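Local coordinates for protein GH18 chiitnase (Pseudoalteromonas aurantia, PDB 6K7Z) that probably cleaves the glycosidic bonds inside chitin chains, acting as an endochitinase of glycoside hydrolase family 18, at residues 184-189 and 217-222. Numbering follows the deposited sequence.
Sequences LNVQFY and EKVIAG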
ATOM      1  N   LEU A 184      -1.956  -5.655   4.487  1.00 10.73           N
ATOM      2  CA  LEU A 184      -1.316  -5.710   3.181  1.00 10.90           C
ATOM      3  C   LEU A 184      -2.280  -5.158   2.145  1.00 10.98           C
ATOM      4  O   LEU A 184      -3.422  -5.618   2.064  1.00 12.02           O
ATOM      5  CB  LEU A 184      -0.962  -7.147   2.803  1.00  9.64           C
ATOM      6  CG  LEU A 184      -0.077  -7.954   3.745  1.00  9.51           C
ATOM      7  CD1 LEU A 184       0.121  -9.368   3.175  1.00 11.83           C
ATOM      8  CD2 LEU A 184       1.268  -7.238   3.955  1.00 11.02           C
ATOM      9  N   ASN A 185      -1.820  -4.191   1.353  1.00  8.95           N
ATOM     10  CA  ASN A 185      -2.598  -3.691   0.213  1.00  9.26           C
ATOM     11  C   ASN A 185      -2.191  -4.520  -0.999  1.00  9.59           C
ATOM     12  O   ASN A 185      -1.245  -4.175  -1.706  1.00  9.91           O
ATOM     13  CB  ASN A 185      -2.325  -2.210  -0.024  1.00  9.39           C
ATOM     14  CG  ASN A 185      -2.760  -1.329   1.144  1.00  9.14           C
ATOM     15  OD1 ASN A 185      -3.878  -1.445   1.648  1.00 10.41           O
ATOM     16  ND2 ASN A 185      -1.869  -0.433   1.571  1.00  9.73           N
ATOM     17  N   VAL A 186      -2.887  -5.638  -1.236  1.00  7.89           N
ATOM     18  CA  VAL A 186      -2.503  -6.540  -2.322  1.00 10.46           C
ATOM     19  C   VAL A 186      -2.921  -5.931  -3.660  1.00 14.58           C
ATOM     20  O   VAL A 186      -4.094  -5.603  -3.869  1.00 11.38           O
ATOM     21  CB  VAL A 186      -3.124  -7.934  -2.141  1.00 11.89           C
ATOM     22  CG1 VAL A 186      -2.630  -8.865  -3.244  1.00  9.40           C
ATOM     23  CG2 VAL A 186      -2.800  -8.501  -0.750  1.00 10.62           C
ATOM     24  N   GLN A 187      -1.965  -5.797  -4.582  1.00 13.18           N
ATOM     25  CA  GLN A 187      -2.224  -5.180  -5.883  1.00 10.76           C
ATOM     26  C   GLN A 187      -2.689  -6.249  -6.861  1.00 12.64           C
ATOM     27  O   GLN A 187      -1.891  -6.872  -7.563  1.00 12.77           O
ATOM     28  CB  GLN A 187      -0.980  -4.475  -6.410  1.00 10.94           C
ATOM     29  CG  GLN A 187      -0.313  -3.543  -5.420  1.00 10.57           C
ATOM     30  CD  GLN A 187       0.824  -2.756  -6.051  1.00 14.17           C
ATOM     31  OE1 GLN A 187       0.826  -2.517  -7.259  1.00 12.24           O
ATOM     32  NE2 GLN A 187       1.797  -2.341  -5.229  1.00 11.92           N
ATOM     33  N   PHE A 188      -4.006  -6.446  -6.941  1.00 11.38           N
ATOM     34  CA  PHE A 188      -4.525  -7.410  -7.896  1.00 11.08           C
ATOM     35  C   PHE A 188      -4.623  -6.780  -9.283  1.00 13.22           C
ATOM     36  O   PHE A 188      -5.688  -6.792  -9.911  1.00 14.57           O
ATOM     37  CB  PHE A 188      -5.882  -7.955  -7.431  1.00 13.86           C
ATOM     38  CG  PHE A 188      -5.782  -8.905  -6.260  1.00 13.61           C
ATOM     39  CD1 PHE A 188      -5.224 -10.168  -6.421  1.00 12.20           C
ATOM     40  CD2 PHE A 188      -6.220  -8.525  -4.990  1.00 12.85           C
ATOM     41  CE1 PHE A 188      -5.126 -11.044  -5.356  1.00 10.66           C
ATOM     42  CE2 PHE A 188      -6.132  -9.406  -3.914  1.00 12.83           C
ATOM     43  CZ  PHE A 188      -5.577 -10.668  -4.098  1.00 12.67           C
ATOM     44  N   TYR A 189      -3.513  -6.238  -9.766  1.00 12.74           N
ATOM     45  CA  TYR A 189      -3.440  -5.663 -11.101  1.00 14.96           C
ATOM     46  C   TYR A 189      -1.979  -5.660 -11.522  1.00 14.82           C
ATOM     47  O   TYR A 189      -1.080  -5.893 -10.712  1.00 14.71           O
ATOM     48  CB  TYR A 189      -4.047  -4.257 -11.148  1.00 14.28           C
ATOM     49  CG  TYR A 189      -3.606  -3.352 -10.029  1.00 13.65           C
ATOM     50  CD1 TYR A 189      -4.287  -3.335  -8.817  1.00 13.75           C
ATOM     51  CD2 TYR A 189      -2.504  -2.519 -10.175  1.00 14.31           C
ATOM     52  CE1 TYR A 189      -3.884  -2.510  -7.779  1.00 10.05           C
ATOM     53  CE2 TYR A 189      -2.098  -1.686  -9.150  1.00 11.64           C
ATOM     54  CZ  TYR A 189      -2.791  -1.678  -7.957  1.00 13.61           C
ATOM     55  OH  TYR A 189      -2.383  -0.850  -6.922  1.00 11.09           O
ATOM     56  N   GLU A 217      -8.745  -9.572   8.144  1.00 15.58           N
ATOM     57  CA  GLU A 217      -8.583  -8.183   8.553  1.00 14.87           C
ATOM     58  C   GLU A 217      -7.295  -7.590   8.008  1.00 17.60           C
ATOM     59  O   GLU A 217      -7.243  -6.393   7.707  1.00 15.29           O
ATOM     60  CB  GLU A 217      -8.618  -8.094  10.079  1.00 18.45           C
ATOM     61  CG  GLU A 217      -8.396  -6.700  10.658  1.00 23.91           C
ATOM     62  CD  GLU A 217      -9.652  -5.841  10.662  1.00 27.57           C
ATOM     63  OE1 GLU A 217      -9.622  -4.786  11.324  1.00 30.59           O
ATOM     64  OE2 GLU A 217     -10.663  -6.207  10.012  1.00 30.11           O
ATOM     65  N   LYS A 218      -6.253  -8.409   7.852  1.00 15.71           N
ATOM     66  CA  LYS A 218      -4.939  -7.921   7.461  1.00 14.75           C
ATOM     67  C   LYS A 218      -4.673  -8.006   5.963  1.00 13.95           C
ATOM     68  O   LYS A 218      -3.555  -7.713   5.532  1.00 14.08           O
ATOM     69  CB  LYS A 218      -3.854  -8.682   8.230  1.00 14.42           C
ATOM     70  CG  LYS A 218      -3.805  -8.273   9.707  1.00 18.72           C
ATOM     71  CD  LYS A 218      -2.412  -8.368  10.299  1.00 15.99           C
ATOM     72  CE  LYS A 218      -2.409  -7.859  11.727  1.00 20.73           C
ATOM     73  NZ  LYS A 218      -1.067  -8.044  12.376  1.00 17.68           N
ATOM     74  N   VAL A 219      -5.654  -8.388   5.154  1.00 14.15           N
ATOM     75  CA  VAL A 219      -5.451  -8.490   3.712  1.00 12.45           C
ATOM     76  C   VAL A 219      -6.515  -7.649   3.022  1.00 13.14           C
ATOM     77  O   VAL A 219      -7.716  -7.910   3.172  1.00 12.21           O
ATOM     78  CB  VAL A 219      -5.487  -9.945   3.224  1.00 11.92           C
ATOM     79  CG1 VAL A 219      -5.104 -10.000   1.741  1.00 13.30           C
ATOM     80  CG2 VAL A 219      -4.541 -10.827   4.071  1.00 13.25           C
ATOM     81  N   ILE A 220      -6.067  -6.638   2.278  1.00  9.89           N
ATOM     82  CA  ILE A 220      -6.935  -5.714   1.543  1.00 11.48           C
ATOM     83  C   ILE A 220      -6.768  -6.004   0.059  1.00 12.18           C
ATOM     84  O   ILE A 220      -5.637  -6.095  -0.434  1.00 12.71           O
ATOM     85  CB  ILE A 220      -6.577  -4.244   1.839  1.00 11.13           C
ATOM     86  CG1 ILE A 220      -6.417  -3.996   3.341  1.00 14.39           C
ATOM     87  CG2 ILE A 220      -7.586  -3.296   1.217  1.00 11.49           C
ATOM     88  CD1 ILE A 220      -7.678  -4.173   4.139  1.00 16.74           C
ATOM     89  N   ALA A 221      -7.881  -6.114  -0.662  1.00 12.25           N
ATOM     90  CA  ALA A 221      -7.832  -6.405  -2.091  1.00 11.88           C
ATOM     91  C   ALA A 221      -7.817  -5.102  -2.880  1.00 11.02           C
ATOM     92  O   ALA A 221      -8.736  -4.288  -2.754  1.00 12.03           O
ATOM     93  CB  ALA A 221      -9.017  -7.273  -2.502  1.00 15.85           C
ATOM     94  N   GLY A 222      -6.783  -4.900  -3.692  1.00 11.63           N
ATOM     95  CA  GLY A 222      -6.556  -3.627  -4.381  1.00 10.80           C
ATOM     96  C   GLY A 222      -6.839  -3.727  -5.872  1.00 12.87           C
ATOM     97  O   GLY A 222      -6.503  -4.734  -6.514  1.00 10.01           O
TER
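Backbone hydrogen bonds join Leu184, Val186 and Phe188 to the parallel segment 217-222. Leu184 N donates one to Lys218 O (2.8 Å), Ile220 N one to Leu184 O, and Val186 N one to Ile220 O (2.9 Å). Gly222 N bonds weakly to Val186 O; Phe188, the centre of an inverse gamma turn, gives its N-H to Gly222 O (3.1 Å), the donor tilted 31° from the carbonyl plane. Among apolar contacts, Val186 and Val219 side chains pass at an angle, Val186 CG2 3.7 Å from Val219 CG1. Phe188 CG lies anti to its carbonyl carbon (chi1 -73°), Phe188 CE2 3.9 Å from Ala221 CB and Val186 CG1 over one ring face, toward the rim. An alanine at Phe188 would probably open a gap between Val186, Ala221 and helix residues Ile201 and Tyr208. On the barrel-interior side, Asn185 and Ile220 run side by side, and the Tyr189 ring edge meets Gly222 O (CD1 3.5 Å). Strands 183-187 and 219-224, with helix 198-209 between them in sequence, form a beta-alpha-beta unit of the TIM barrel. Asn185 ND2 bonds weakly to Asp113, Gln187 NE2 to Ala155 O and Glu117; these amides probably help position acidic residues of family 18's DxxDxDxE motif.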